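Local coordinates for protein ribokinase (Arabidopsis thaliana, PDB 6ILS) that phosphorylates D-ribose at O-5 using ATP and a divalent cation, most likely magnesium, to give D-ribose 5-phosphate, at residues V162-V168 and I183-P188; V222-L226 and F261-F265. All coordinates share one frame; numbering follows the deposited sequence.

Contact 1: V162-V168 and I183-P188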
loop_
_atom_site.group_PDB
_atom_site.type_symbol
_atom_site.label_atom_id
_atom_site.label_comp_id
_atom_site.label_asym_id
_atom_site.label_seq_id
_atom_site.Cartn_x
_atom_site.Cartn_y
_atom_site.Cartn_z
ATOM N N VAL B 162 0.144 -18.381 33.419
ATOM C CA VAL B 162 -0.984 -18.361 32.457
ATOM C C VAL B 162 -0.530 -18.952 31.104
ATOM O O VAL B 162 0.640 -18.852 30.751
ATOM C CB VAL B 162 -1.569 -16.913 32.303
ATOM C CG1 VAL B 162 -0.884 -15.943 33.270
ATOM C CG2 VAL B 162 -1.485 -16.384 30.859
ATOM N N PRO B 163 -1.444 -19.594 30.356
ATOM C CA PRO B 163 -1.016 -20.309 29.138
ATOM C C PRO B 163 -0.522 -19.403 28.000
ATOM O O PRO B 163 -1.093 -18.346 27.748
ATOM C CB PRO B 163 -2.273 -21.067 28.714
ATOM C CG PRO B 163 -3.398 -20.361 29.380
ATOM C CD PRO B 163 -2.881 -19.747 30.621
ATOM N N VAL B 164 0.542 -19.828 27.334
ATOM C CA VAL B 164 1.099 -19.101 26.204
ATOM C C VAL B 164 1.056 -19.955 24.962
ATOM O O VAL B 164 1.575 -21.080 24.954
ATOM C CB VAL B 164 2.561 -18.678 26.463
ATOM C CG1 VAL B 164 3.119 -17.919 25.265
ATOM C CG2 VAL B 164 2.643 -17.840 27.717
ATOM N N ILE B 165 0.440 -19.423 23.912
ATOM C CA ILE B 165 0.354 -20.105 22.629
ATOM C C ILE B 165 1.222 -19.409 21.600
ATOM O O ILE B 165 1.120 -18.193 21.404
ATOM C CB ILE B 165 -1.130 -20.152 22.107
ATOM C CG1 ILE B 165 -2.027 -20.827 23.146
ATOM C CG2 ILE B 165 -1.183 -20.841 20.749
ATOM C CD1 ILE B 165 -3.505 -20.898 22.750
ATOM N N LEU B 166 2.079 -20.178 20.943
ATOM C CA LEU B 166 2.896 -19.666 19.873
ATOM C C LEU B 166 2.443 -20.249 18.546
ATOM O O LEU B 166 2.571 -21.452 18.287
ATOM C CB LEU B 166 4.387 -19.970 20.120
ATOM C CG LEU B 166 5.318 -19.636 18.960
ATOM C CD1 LEU B 166 5.415 -18.115 18.712
ATOM C CD2 LEU B 166 6.728 -20.223 19.217
ATOM N N ASP B 167 1.889 -19.376 17.716
ATOM C CA ASP B 167 1.528 -19.710 16.352
ATOM C C ASP B 167 2.821 -19.647 15.574
ATOM O O ASP B 167 3.602 -18.704 15.746
ATOM C CB ASP B 167 0.456 -18.730 15.836
ATOM C CG ASP B 167 0.214 -18.828 14.340
ATOM O OD1 ASP B 167 0.551 -19.852 13.721
ATOM O OD2 ASP B 167 -0.323 -17.845 13.770
ATOM N N VAL B 168 3.073 -20.655 14.749
ATOM C CA VAL B 168 4.366 -20.761 14.082
ATOM C C VAL B 168 4.335 -19.943 12.806
ATOM O O VAL B 168 5.364 -19.695 12.182
ATOM C CB VAL B 168 4.735 -22.247 13.814
ATOM C CG1 VAL B 168 6.090 -22.367 13.141
ATOM C CG2 VAL B 168 4.781 -22.981 15.117
ATOM N N ILE B 183 6.938 -21.511 26.148
ATOM C CA ILE B 183 5.525 -21.505 25.762
ATOM C C ILE B 183 4.827 -22.769 26.259
ATOM O O ILE B 183 5.484 -23.714 26.715
ATOM C CB ILE B 183 5.373 -21.385 24.244
ATOM C CG1 ILE B 183 5.976 -22.620 23.562
ATOM C CG2 ILE B 183 5.996 -20.072 23.757
ATOM C CD1 ILE B 183 5.783 -22.678 22.084
ATOM N N ASP B 184 3.497 -22.790 26.186
ATOM C CA ASP B 184 2.731 -23.951 26.635
ATOM C C ASP B 184 2.188 -24.738 25.447
ATOM O O ASP B 184 2.200 -25.968 25.433
ATOM C CB ASP B 184 1.585 -23.518 27.550
ATOM C CG ASP B 184 2.075 -22.869 28.838
ATOM O OD1 ASP B 184 2.481 -23.612 29.757
ATOM O OD2 ASP B 184 2.056 -21.622 28.944
ATOM N N ILE B 185 1.713 -24.021 24.435
ATOM C CA ILE B 185 1.150 -24.676 23.270
ATOM C C ILE B 185 1.805 -24.150 22.016
ATOM O O ILE B 185 1.856 -22.943 21.803
ATOM C CB ILE B 185 -0.379 -24.449 23.185
ATOM C CG1 ILE B 185 -1.059 -24.986 24.440
ATOM C CG2 ILE B 185 -0.933 -25.082 21.915
ATOM C CD1 ILE B 185 -2.557 -24.710 24.513
ATOM N N LEU B 186 2.309 -25.056 21.188
ATOM C CA LEU B 186 2.857 -24.712 19.893
ATOM C C LEU B 186 1.776 -24.970 18.843
ATOM O O LEU B 186 1.141 -26.032 18.868
ATOM C CB LEU B 186 4.116 -25.545 19.589
ATOM C CG LEU B 186 4.867 -25.183 18.309
ATOM C CD1 LEU B 186 5.566 -23.837 18.475
ATOM C CD2 LEU B 186 5.889 -26.272 17.939
ATOM N N SER B 187 1.546 -24.027 17.932
ATOM C CA SER B 187 0.524 -24.266 16.907
ATOM C C SER B 187 1.037 -24.073 15.477
ATOM O O SER B 187 0.972 -22.977 14.918
ATOM C CB SER B 187 -0.708 -23.368 17.163
ATOM O OG SER B 187 -1.812 -23.765 16.342
ATOM N N PRO B 188 1.558 -25.157 14.874
ATOM C CA PRO B 188 2.009 -25.160 13.488
ATOM C C PRO B 188 0.982 -25.759 12.549
ATOM O O PRO B 188 0.164 -26.568 12.990
ATOM C CB PRO B 188 3.229 -26.073 13.533
ATOM C CG PRO B 188 2.800 -27.127 14.516
ATOM C CD PRO B 188 1.946 -26.403 15.564
HETATM O O HOH W 1 2.485 -20.589 31.697
#
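Ile165 and Leu166 pair in parallel register with Ile185 and Leu186, the two strands of a beta-alpha-beta unit that crosses over through helix 177-180 in the central sheet of this PfkB-family kinase. The strand axes run only 20° apart, and backbone bonds alternate along them: Leu166 N gives to Ile185 O, and Leu166 O takes Ser187 N at 2.8 Å. The Ile165 and Ile185 side chains run alongside in the same direction on the face packed against helix 257-270. On the other face Leu166 and Leu186 do likewise, Leu166 CD2 standing 3.9 Å from Leu186 CD1, while Ile183 CD1 reaches back to Leu166 CB at 3.6 Å.

Beyond the Ile165-Ile185 bridge, Asp184 can be followed outward. Its CB sits 3.6 Å from Val164 O, which accepts both Asp184 N and Ile185 N. With CG anti to the carbonyl carbon (chi1 -64°), the carboxylate comes round toward the other strand, and Asp184 CG lies 3.7 Å from Val164 N. Asp184 OD2, not a backbone carbonyl of 183-188, accepts Val164 N at 2.8 Å through its anti lone pair. Asp184 OD2 also touches Pro163 CA at 3.3 Å, and a water linking it to Val162 O adds a second donor. At the far end the last rung is less regular: Val168 N lies 3.1 Å from Ser187 O but 50° out of the carbonyl plane.

Contact 2: V222-L226 and F261-F265; sequences VLVKL and FTAAF. With ATP (adenosine-5'-triphosphate), chain E.
Leu223 points its forked end at two phenylalanines of helix 257-270. Leu223 CD2 sits over one face of Phe265, 3.8 Å from the ring centroid and 17° off the normal, a CH-pi contact displaced toward the rim. Leu223 CD1 lies in the plane of the Phe261 ring at its edge, 4.0 Å from Phe261 CE1, while also touching Phe265 CE2. Holding CG anti to the backbone N (chi1 177°) extends the leucine away from its strand, and it meets Phe265 head-on. This is sheet-to-helix packing, and the axes of strand 222-225 and the helix segment approach to 10.8 Å.

Two residues further on, Lys225 and Phe261 pass in opposing senses, Lys225 CG lying 3.9 Å from Phe261 CD1. The lysine kinks near its end (chi3 -72°), runs roughly perpendicular to Thr262, and gives Lys225 NZ to Thr262 OG1 at 3.2 Å. Thr262 OG1 is also hydrogen-bonded to Gly258 O.

Lys225 and Phe261 belong to the ATP pocket: ATP O3' is 3.4 Å from Phe261 CD2, and O1G is 3.5 Å from Lys225 CE. A methionine in place of Lys225 would probably leave Asp167 without its salt-bridge mate and Ser187 O without this donor. NZ is held by hydrogen bonds to Ser187 O, its strongest partner, and Thr262 OG1 and by a salt bridge to Asp167 OD1, which probably keeps its positive charge near the gamma-phosphate, although ATP O1G is 3.9 Å from Lys225 NZ.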
loop_
_atom_site.group_PDB
_atom_site.type_symbol
_atom_site.label_atom_id
_atom_site.label_comp_id
_atom_site.label_asym_id
_atom_site.label_seq_id
_atom_site.Cartn_x
_atom_site.Cartn_y
_atom_site.Cartn_z
ATOM N N VAL B 222 0.785 -29.534 21.419
ATOM C CA VAL B 222 0.917 -29.086 20.053
ATOM C C VAL B 222 -0.470 -29.126 19.399
ATOM O O VAL B 222 -1.136 -30.157 19.392
ATOM C CB VAL B 222 1.920 -29.938 19.261
ATOM C CG1 VAL B 222 2.108 -29.384 17.850
ATOM C CG2 VAL B 222 3.284 -30.007 20.017
ATOM N N LEU B 223 -0.886 -27.974 18.889
ATOM C CA LEU B 223 -2.165 -27.798 18.189
ATOM C C LEU B 223 -1.878 -27.747 16.694
ATOM O O LEU B 223 -1.499 -26.706 16.163
ATOM C CB LEU B 223 -2.848 -26.500 18.678
ATOM C CG LEU B 223 -4.166 -26.097 18.006
ATOM C CD1 LEU B 223 -5.212 -27.145 18.345
ATOM C CD2 LEU B 223 -4.605 -24.712 18.500
ATOM N N VAL B 224 -1.998 -28.872 16.005
ATOM C CA VAL B 224 -1.627 -28.908 14.604
ATOM C C VAL B 224 -2.801 -28.599 13.673
ATOM O O VAL B 224 -3.849 -29.239 13.755
ATOM C CB VAL B 224 -1.039 -30.282 14.213
ATOM C CG1 VAL B 224 -0.473 -30.218 12.809
ATOM C CG2 VAL B 224 0.041 -30.701 15.205
ATOM N N LYS B 225 -2.615 -27.604 12.806
ATOM C CA LYS B 225 -3.616 -27.241 11.809
ATOM C C LYS B 225 -3.371 -28.032 10.526
ATOM O O LYS B 225 -2.270 -28.018 9.979
ATOM C CB LYS B 225 -3.580 -25.725 11.556
ATOM C CG LYS B 225 -3.947 -24.918 12.812
ATOM C CD LYS B 225 -3.527 -23.429 12.761
ATOM C CE LYS B 225 -2.006 -23.288 12.892
ATOM N NZ LYS B 225 -1.597 -22.053 13.661
ATOM N N LEU B 226 -4.402 -28.725 10.048
ATOM C CA LEU B 226 -4.224 -29.671 8.954
ATOM C C LEU B 226 -5.035 -29.305 7.707
ATOM O O LEU B 226 -5.367 -30.179 6.902
ATOM C CB LEU B 226 -4.598 -31.073 9.423
ATOM C CG LEU B 226 -3.842 -31.565 10.650
ATOM C CD1 LEU B 226 -4.467 -32.820 11.217
ATOM C CD2 LEU B 226 -2.393 -31.797 10.294
ATOM N N PHE B 261 -8.686 -19.767 13.633
ATOM C CA PHE B 261 -8.664 -21.072 14.300
ATOM C C PHE B 261 -7.921 -20.969 15.634
ATOM O O PHE B 261 -8.408 -21.399 16.686
ATOM C CB PHE B 261 -8.013 -22.139 13.409
ATOM C CG PHE B 261 -8.075 -23.530 14.009
ATOM C CD1 PHE B 261 -7.095 -23.978 14.884
ATOM C CD2 PHE B 261 -9.140 -24.362 13.728
ATOM C CE1 PHE B 261 -7.168 -25.246 15.459
ATOM C CE2 PHE B 261 -9.224 -25.635 14.295
ATOM C CZ PHE B 261 -8.234 -26.073 15.173
ATOM N N THR B 262 -6.732 -20.385 15.579
ATOM C CA THR B 262 -5.865 -20.337 16.758
ATOM C C THR B 262 -6.442 -19.424 17.836
ATOM O O THR B 262 -6.498 -19.785 19.008
ATOM C CB THR B 262 -4.435 -19.858 16.376
ATOM O OG1 THR B 262 -3.938 -20.679 15.312
ATOM C CG2 THR B 262 -3.508 -19.976 17.568
ATOM N N ALA B 263 -6.943 -18.256 17.444
ATOM C CA ALA B 263 -7.543 -17.364 18.432
ATOM C C ALA B 263 -8.844 -17.908 19.033
ATOM O O ALA B 263 -9.111 -17.701 20.225
ATOM C CB ALA B 263 -7.781 -15.965 17.812
ATOM N N ALA B 264 -9.653 -18.599 18.227
ATOM C CA ALA B 264 -10.925 -19.141 18.721
ATOM C C ALA B 264 -10.653 -20.287 19.698
ATOM O O ALA B 264 -11.322 -20.440 20.721
ATOM C CB ALA B 264 -11.811 -19.628 17.543
ATOM N N PHE B 265 -9.647 -21.088 19.373
ATOM C CA PHE B 265 -9.202 -22.126 20.295
ATOM C C PHE B 265 -8.810 -21.495 21.638
ATOM O O PHE B 265 -9.200 -21.973 22.697
ATOM C CB PHE B 265 -8.031 -22.905 19.685
ATOM C CG PHE B 265 -7.500 -23.992 20.584
ATOM C CD1 PHE B 265 -6.569 -23.703 21.578
ATOM C CD2 PHE B 265 -7.921 -25.299 20.420
ATOM C CE1 PHE B 265 -6.083 -24.714 22.412
ATOM C CE2 PHE B 265 -7.437 -26.307 21.254
ATOM C CZ PHE B 265 -6.518 -26.012 22.238
HETATM P PG ATP E . -2.557 -21.939 8.462
HETATM O O1G ATP E . -1.854 -21.728 9.753
HETATM O O2G ATP E . -3.245 -20.659 8.009
HETATM O O3G ATP E . -1.599 -22.324 7.377
HETATM P PB ATP E . -3.945 -24.248 7.660
HETATM O O1B ATP E . -4.954 -25.144 8.236
HETATM O O2B ATP E . -2.776 -25.066 7.354
HETATM O O3B ATP E . -3.606 -23.124 8.719
HETATM P PA ATP E . -5.749 -23.382 5.550
HETATM O O1A ATP E . -5.918 -24.565 4.604
HETATM O O2A ATP E . -5.799 -22.092 4.771
HETATM O O3A ATP E . -4.355 -23.489 6.295
HETATM O "O5'" ATP E . -6.927 -23.380 6.581
HETATM C "C5'" ATP E . -6.946 -22.446 7.643
HETATM C "C4'" ATP E . -8.122 -22.862 8.624
HETATM O "O4'" ATP E . -9.443 -22.933 7.827
HETATM C "C3'" ATP E . -7.904 -24.028 9.061
HETATM O "O3'" ATP E . -8.335 -24.133 10.430
HETATM C "C2'" ATP E . -8.819 -25.065 8.143
HETATM O "O2'" ATP E . -9.033 -26.266 8.939
HETATM C "C1'" ATP E . -9.872 -24.422 7.843
HETATM N N9 ATP E . -10.275 -24.714 6.454
HETATM C C8 ATP E . -9.705 -24.807 5.216
HETATM N N7 ATP E . -10.689 -25.128 4.333
HETATM C C5 ATP E . -11.870 -25.223 5.028
HETATM C C6 ATP E . -13.168 -25.522 4.617
HETATM N N6 ATP E . -13.625 -25.827 3.289
HETATM N N1 ATP E . -14.150 -25.555 5.517
HETATM C C2 ATP E . -13.891 -25.281 6.844
HETATM N N3 ATP E . -12.632 -24.985 7.257
HETATM C C4 ATP E . -11.619 -24.962 6.336
#

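The two contacts come in series along the chain, 162-168 with 183-188 closing before 222-226 with 261-265 opens, and their centres are 10 Å apart. Strands 164-170, 185-187 and 221-225 are consecutive neighbours in the nine-stranded mixed sheet. They meet directly: Leu186 O is 2.8 Å from Leu223 N, a probable hydrogen bond. Helix 257-270, which supplies one half of contact 2, also packs on the face of contact 1 that carries Ile165, Ile185 and Ser187. The Asp167 side chain lies about 5 Å from ATP and about 6 Å from ribose (nearest atoms), and about 4 Å from that of Asp259, the predicted proton acceptor. Its salt bridge to Lys225 ties the two contacts together beside the nucleotide.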